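Local coordinates for putative uncharacterized protein (Streptococcus mutans, PDB 3L7N), which probably acts as a type-1 glutamine amidotransferase, taking ammonia from glutamine for transfer to a substrate not yet identified, at residues 39-53 and 76-90. Sequence-based numbering, arbitrary orientation.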
loop_
_atom_site.group_PDB
_atom_site.type_symbol
_atom_site.label_atom_id
_atom_site.label_comp_id
_atom_site.label_asym_id
_atom_site.label_seq_id
_atom_site.Cartn_x
_atom_site.Cartn_y
_atom_site.Cartn_z
ATOM N N LEU A 39 18.760 1.907 3.145
ATOM C CA LEU A 39 17.719 1.544 4.145
ATOM C C LEU A 39 18.245 1.771 5.568
ATOM O O LEU A 39 19.405 1.542 5.834
ATOM C CB LEU A 39 17.353 0.084 3.998
ATOM C CG LEU A 39 16.038 -0.448 3.379
ATOM C CD1 LEU A 39 15.180 0.576 2.649
ATOM C CD2 LEU A 39 16.330 -1.644 2.499
ATOM N N PRO A 40 17.361 2.166 6.500
ATOM C CA PRO A 40 17.798 2.254 7.879
ATOM C C PRO A 40 18.401 0.940 8.326
ATOM O O PRO A 40 17.849 -0.120 8.019
ATOM C CB PRO A 40 16.491 2.507 8.656
ATOM C CG PRO A 40 15.453 2.755 7.675
ATOM C CD PRO A 40 15.995 2.688 6.310
ATOM N N LYS A 41 19.485 0.986 9.102
ATOM C CA LYS A 41 19.975 -0.254 9.709
ATOM C C LYS A 41 19.298 -0.628 11.069
ATOM O O LYS A 41 19.140 -1.828 11.385
ATOM C CB LYS A 41 21.498 -0.287 9.782
ATOM C CG LYS A 41 22.181 -0.852 8.413
ATOM C CD LYS A 41 22.909 0.307 7.604
ATOM C CE LYS A 41 23.925 1.111 8.569
ATOM N NZ LYS A 41 24.401 2.435 7.990
ATOM N N ASP A 42 18.791 0.413 11.785
ATOM C CA ASP A 42 18.148 0.274 13.171
ATOM C C ASP A 42 16.681 0.542 13.136
ATOM O O ASP A 42 16.252 1.694 12.748
ATOM C CB ASP A 42 18.755 1.324 14.165
ATOM C CG ASP A 42 20.214 1.188 14.296
ATOM O OD1 ASP A 42 20.686 0.028 14.224
ATOM O OD2 ASP A 42 20.930 2.224 14.394
ATOM N N ILE A 43 15.910 -0.339 13.762
ATOM C CA ILE A 43 14.575 -0.036 14.004
ATOM C C ILE A 43 14.394 1.060 15.062
ATOM O O ILE A 43 13.265 1.466 15.361
ATOM C CB ILE A 43 13.772 -1.243 14.342
ATOM C CG1 ILE A 43 14.469 -2.078 15.329
ATOM C CG2 ILE A 43 13.519 -2.010 13.169
ATOM C CD1 ILE A 43 13.639 -2.364 16.467
ATOM N N ASP A 44 15.494 1.608 15.559
ATOM C CA ASP A 44 15.432 2.482 16.781
ATOM C C ASP A 44 15.118 3.915 16.470
ATOM O O ASP A 44 14.778 4.724 17.395
ATOM C CB ASP A 44 16.761 2.411 17.563
ATOM C CG ASP A 44 17.100 0.947 18.036
ATOM O OD1 ASP A 44 16.198 0.310 18.771
ATOM O OD2 ASP A 44 18.229 0.416 17.616
ATOM N N ASP A 45 15.260 4.268 15.199
ATOM C CA ASP A 45 15.006 5.639 14.763
ATOM C C ASP A 45 13.561 5.947 14.388
ATOM O O ASP A 45 13.251 7.076 14.008
ATOM C CB ASP A 45 15.959 6.053 13.630
ATOM C CG ASP A 45 17.459 5.947 14.048
ATOM O OD1 ASP A 45 17.831 6.503 15.134
ATOM O OD2 ASP A 45 18.232 5.227 13.329
ATOM N N PHE A 46 12.671 4.973 14.525
ATOM C CA PHE A 46 11.305 5.205 14.198
ATOM C C PHE A 46 10.293 4.398 15.075
ATOM O O PHE A 46 10.670 3.487 15.803
ATOM C CB PHE A 46 11.058 5.009 12.673
ATOM C CG PHE A 46 11.324 3.611 12.188
ATOM C CD1 PHE A 46 10.379 2.573 12.434
ATOM C CD2 PHE A 46 12.475 3.313 11.484
ATOM C CE1 PHE A 46 10.598 1.304 12.021
ATOM C CE2 PHE A 46 12.727 1.999 11.040
ATOM C CZ PHE A 46 11.783 0.987 11.324
ATOM N N ASP A 47 9.032 4.836 15.033
ATOM C CA ASP A 47 7.952 4.260 15.786
ATOM C C ASP A 47 7.012 3.548 14.819
ATOM O O ASP A 47 6.312 2.628 15.203
ATOM C CB ASP A 47 7.164 5.363 16.482
ATOM C CG ASP A 47 7.975 6.090 17.560
ATOM O OD1 ASP A 47 8.529 5.410 18.493
ATOM O OD2 ASP A 47 7.991 7.356 17.539
ATOM N N MET A 48 6.923 4.049 13.591
ATOM C CA MET A 48 6.062 3.462 12.623
ATOM C C MET A 48 6.751 3.473 11.258
ATOM O O MET A 48 7.491 4.385 10.960
ATOM C CB MET A 48 4.765 4.241 12.571
ATOM C CG MET A 48 3.875 3.952 11.407
ATOM S SD MET A 48 2.344 4.931 11.506
ATOM C CE MET A 48 1.376 4.253 10.164
ATOM N N LEU A 49 6.502 2.441 10.440
ATOM C CA LEU A 49 7.206 2.234 9.186
ATOM C C LEU A 49 6.107 2.079 8.131
ATOM O O LEU A 49 5.216 1.252 8.286
ATOM C CB LEU A 49 8.013 0.937 9.270
ATOM C CG LEU A 49 8.785 0.487 8.062
ATOM C CD1 LEU A 49 9.845 1.521 7.655
ATOM C CD2 LEU A 49 9.436 -0.876 8.328
ATOM N N ILE A 50 6.134 2.886 7.103
ATOM C CA ILE A 50 5.146 2.825 6.089
ATOM C C ILE A 50 5.904 2.587 4.844
ATOM O O ILE A 50 6.810 3.352 4.545
ATOM C CB ILE A 50 4.443 4.190 5.971
ATOM C CG1 ILE A 50 3.764 4.513 7.262
ATOM C CG2 ILE A 50 3.511 4.228 4.820
ATOM C CD1 ILE A 50 3.030 5.798 7.245
ATOM N N LEU A 51 5.620 1.486 4.139
ATOM C CA LEU A 51 6.345 1.172 2.902
ATOM C C LEU A 51 5.360 1.320 1.770
ATOM O O LEU A 51 4.349 0.655 1.773
ATOM C CB LEU A 51 6.868 -0.306 2.913
ATOM C CG LEU A 51 7.824 -0.817 4.010
ATOM C CD1 LEU A 51 7.082 -1.535 5.005
ATOM C CD2 LEU A 51 8.954 -1.730 3.470
ATOM N N MET A 52 5.661 2.187 0.798
ATOM C CA MET A 52 4.765 2.462 -0.312
ATOM C C MET A 52 4.992 1.529 -1.512
ATOM O O MET A 52 5.872 0.704 -1.485
ATOM C CB MET A 52 4.937 3.910 -0.757
ATOM C CG MET A 52 4.371 4.921 0.248
ATOM S SD MET A 52 2.604 4.773 0.453
ATOM C CE MET A 52 2.686 4.935 2.132
ATOM N N GLY A 53 4.236 1.757 -2.605
ATOM C CA GLY A 53 4.195 0.854 -3.718
ATOM C C GLY A 53 5.454 0.936 -4.533
ATOM O O GLY A 53 6.448 1.501 -4.092
ATOM N N LEU A 76 14.065 -5.778 7.017
ATOM C CA LEU A 76 13.766 -4.552 7.795
ATOM C C LEU A 76 12.322 -4.666 8.378
ATOM O O LEU A 76 12.093 -4.396 9.598
ATOM C CB LEU A 76 13.956 -3.287 6.942
ATOM C CG LEU A 76 13.347 -2.047 7.502
ATOM C CD1 LEU A 76 14.181 -1.460 8.563
ATOM C CD2 LEU A 76 13.132 -1.064 6.428
ATOM N N ILE A 77 11.360 -5.168 7.547
ATOM C CA ILE A 77 9.991 -5.448 8.071
ATOM C C ILE A 77 10.030 -6.447 9.288
ATOM O O ILE A 77 9.448 -6.190 10.338
ATOM C CB ILE A 77 9.066 -5.957 7.028
ATOM C CG1 ILE A 77 8.654 -4.857 6.085
ATOM C CG2 ILE A 77 7.817 -6.490 7.665
ATOM C CD1 ILE A 77 8.452 -5.346 4.719
ATOM N N GLN A 78 10.754 -7.534 9.148
ATOM C CA GLN A 78 10.799 -8.491 10.189
ATOM C C GLN A 78 11.367 -7.933 11.467
ATOM O O GLN A 78 10.819 -8.225 12.575
ATOM C CB GLN A 78 11.579 -9.671 9.760
ATOM C CG GLN A 78 10.967 -10.413 8.719
ATOM C CD GLN A 78 11.879 -11.341 8.141
ATOM O OE1 GLN A 78 11.491 -12.237 7.454
ATOM N NE2 GLN A 78 13.144 -11.159 8.414
ATOM N N LYS A 79 12.504 -7.159 11.361
ATOM C CA LYS A 79 13.074 -6.463 12.558
ATOM C C LYS A 79 12.047 -5.576 13.138
ATOM O O LYS A 79 11.844 -5.552 14.347
ATOM C CB LYS A 79 14.345 -5.657 12.217
ATOM C CG LYS A 79 15.560 -6.561 11.615
ATOM C CD LYS A 79 16.980 -5.802 11.656
ATOM C CE LYS A 79 17.493 -5.481 13.194
ATOM N NZ LYS A 79 18.262 -4.105 13.338
ATOM N N ALA A 80 11.332 -4.868 12.293
ATOM C CA ALA A 80 10.392 -3.918 12.801
ATOM C C ALA A 80 9.249 -4.653 13.593
ATOM O O ALA A 80 8.997 -4.356 14.757
ATOM C CB ALA A 80 9.820 -3.027 11.633
ATOM N N ALA A 81 8.630 -5.648 12.938
ATOM C CA ALA A 81 7.573 -6.510 13.566
ATOM C C ALA A 81 8.043 -7.099 14.897
ATOM O O ALA A 81 7.303 -7.093 15.890
ATOM C CB ALA A 81 7.165 -7.638 12.605
ATOM N N LYS A 82 9.285 -7.592 14.910
ATOM C CA LYS A 82 9.777 -8.240 16.021
ATOM C C LYS A 82 9.953 -7.295 17.157
ATOM O O LYS A 82 9.940 -7.720 18.270
ATOM C CB LYS A 82 11.060 -9.007 15.713
ATOM C CG LYS A 82 11.607 -9.798 16.913
ATOM C CD LYS A 82 12.958 -10.592 16.567
ATOM C CE LYS A 82 14.288 -9.712 16.867
ATOM N NZ LYS A 82 14.917 -9.161 15.554
ATOM N N SER A 83 9.996 -5.983 16.902
ATOM C CA SER A 83 9.967 -5.000 18.042
ATOM C C SER A 83 8.604 -4.375 18.283
ATOM O O SER A 83 8.484 -3.416 19.015
ATOM C CB SER A 83 10.990 -3.903 17.870
ATOM O OG SER A 83 12.288 -4.421 17.878
ATOM N N GLU A 84 7.588 -4.928 17.686
ATOM C CA GLU A 84 6.267 -4.393 17.847
ATOM C C GLU A 84 6.122 -2.944 17.329
ATOM O O GLU A 84 5.234 -2.215 17.756
ATOM C CB GLU A 84 5.843 -4.454 19.284
ATOM C CG GLU A 84 5.215 -5.784 19.708
ATOM C CD GLU A 84 5.207 -5.938 21.250
ATOM O OE1 GLU A 84 4.137 -5.678 21.877
ATOM O OE2 GLU A 84 6.300 -6.218 21.835
ATOM N N LYS A 85 6.951 -2.563 16.366
ATOM C CA LYS A 85 6.716 -1.282 15.597
ATOM C C LYS A 85 5.378 -1.328 14.858
ATOM O O LYS A 85 5.061 -2.302 14.293
ATOM C CB LYS A 85 7.846 -1.083 14.566
ATOM C CG LYS A 85 9.181 -1.030 15.154
ATOM C CD LYS A 85 9.321 0.161 16.013
ATOM C CE LYS A 85 10.716 0.214 16.611
ATOM N NZ LYS A 85 10.695 1.054 17.803
ATOM N N ILE A 86 4.675 -0.214 14.787
ATOM C CA ILE A 86 3.524 -0.073 13.840
ATOM C C ILE A 86 4.045 -0.152 12.437
ATOM O O ILE A 86 4.987 0.527 12.134
ATOM C CB ILE A 86 2.877 1.264 14.012
ATOM C CG1 ILE A 86 2.634 1.526 15.505
ATOM C CG2 ILE A 86 1.649 1.405 13.117
ATOM C CD1 ILE A 86 1.664 2.593 15.809
ATOM N N ILE A 87 3.474 -1.031 11.578
ATOM C CA ILE A 87 3.925 -1.111 10.163
ATOM C C ILE A 87 2.731 -0.996 9.286
ATOM O O ILE A 87 1.720 -1.473 9.644
ATOM C CB ILE A 87 4.582 -2.417 9.878
ATOM C CG1 ILE A 87 5.649 -2.684 10.937
ATOM C CG2 ILE A 87 5.190 -2.414 8.463
ATOM C CD1 ILE A 87 6.357 -3.996 10.766
ATOM N N VAL A 88 2.833 -0.284 8.152
ATOM C CA VAL A 88 1.778 -0.330 7.097
ATOM C C VAL A 88 2.476 -0.497 5.723
ATOM O O VAL A 88 3.481 0.176 5.482
ATOM C CB VAL A 88 0.963 0.944 7.072
ATOM C CG1 VAL A 88 0.030 1.011 5.751
ATOM C CG2 VAL A 88 0.186 1.108 8.364
ATOM N N GLY A 89 1.974 -1.426 4.846
ATOM C CA GLY A 89 2.604 -1.702 3.513
ATOM C C GLY A 89 1.561 -1.528 2.466
ATOM O O GLY A 89 0.481 -1.994 2.641
ATOM N N VAL A 90 1.874 -0.796 1.383
ATOM C CA VAL A 90 0.885 -0.485 0.305
ATOM C C VAL A 90 1.363 -1.082 -1.047
ATOM O O VAL A 90 2.510 -0.985 -1.360
ATOM C CB VAL A 90 0.774 0.999 0.154
ATOM C CG1 VAL A 90 -0.164 1.372 -0.929
ATOM C CG2 VAL A 90 0.372 1.612 1.435
HETATM O O HOH W 1 13.604 1.118 19.131
HETATM O O HOH W 2 8.749 2.496 18.707
#
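Leu-49 pushes its CD2 methyl into a hollow on helix 76-82. Ala-80 CB forms the floor, 4.0 Å from Leu-49 CD2, and Leu-76 CD2 forms one wall. Two residues on, Leu-51 CD1 settles against Ile-77 CG1 at 3.8 Å and also meets Ile-87 CG2. Phe-46 presents the edge of its ring to Ala-80 CB and Leu-76 CD1. Leu-49 CD1 lies over one face, offset toward the rim, and Ile-43 O sits over the centre of the opposite face. Ile-43 lays CG2 on the helix backbone, 3.7 Å from Ala-80 CA. Lys-85 passes CG by the Phe-46 ring, bends once at chi2, then runs extended and gives NZ to Phe-46 O at 3.1 Å. Waters join the same NZ to Asp-44 and Asp-47, and Asp-47 also has a salt bridge to Arg-2. Beneath the helix, strands 48-51 and 86-90 run parallel. Their ladder includes Val-88 N to Leu-49 O and Leu-51 N to Val-88 O. On the other face of the sheet the extended Met-48 lies across Ile-86 and reaches Val-88 CG2 with CE, at 3.8 Å. Strand 48-51, helix 70-82 and strand 86-90 form a beta-alpha-beta unit, consistent with the type-1 amidotransferase core. Strand 2-7 flanks strand 48-51, and strand 173-176 flanks strand 86-90. Helix 92-100 packs beside Ile-77 and Ile-87, and helix 219-233 covers Met-48, Ile-86 and Val-88.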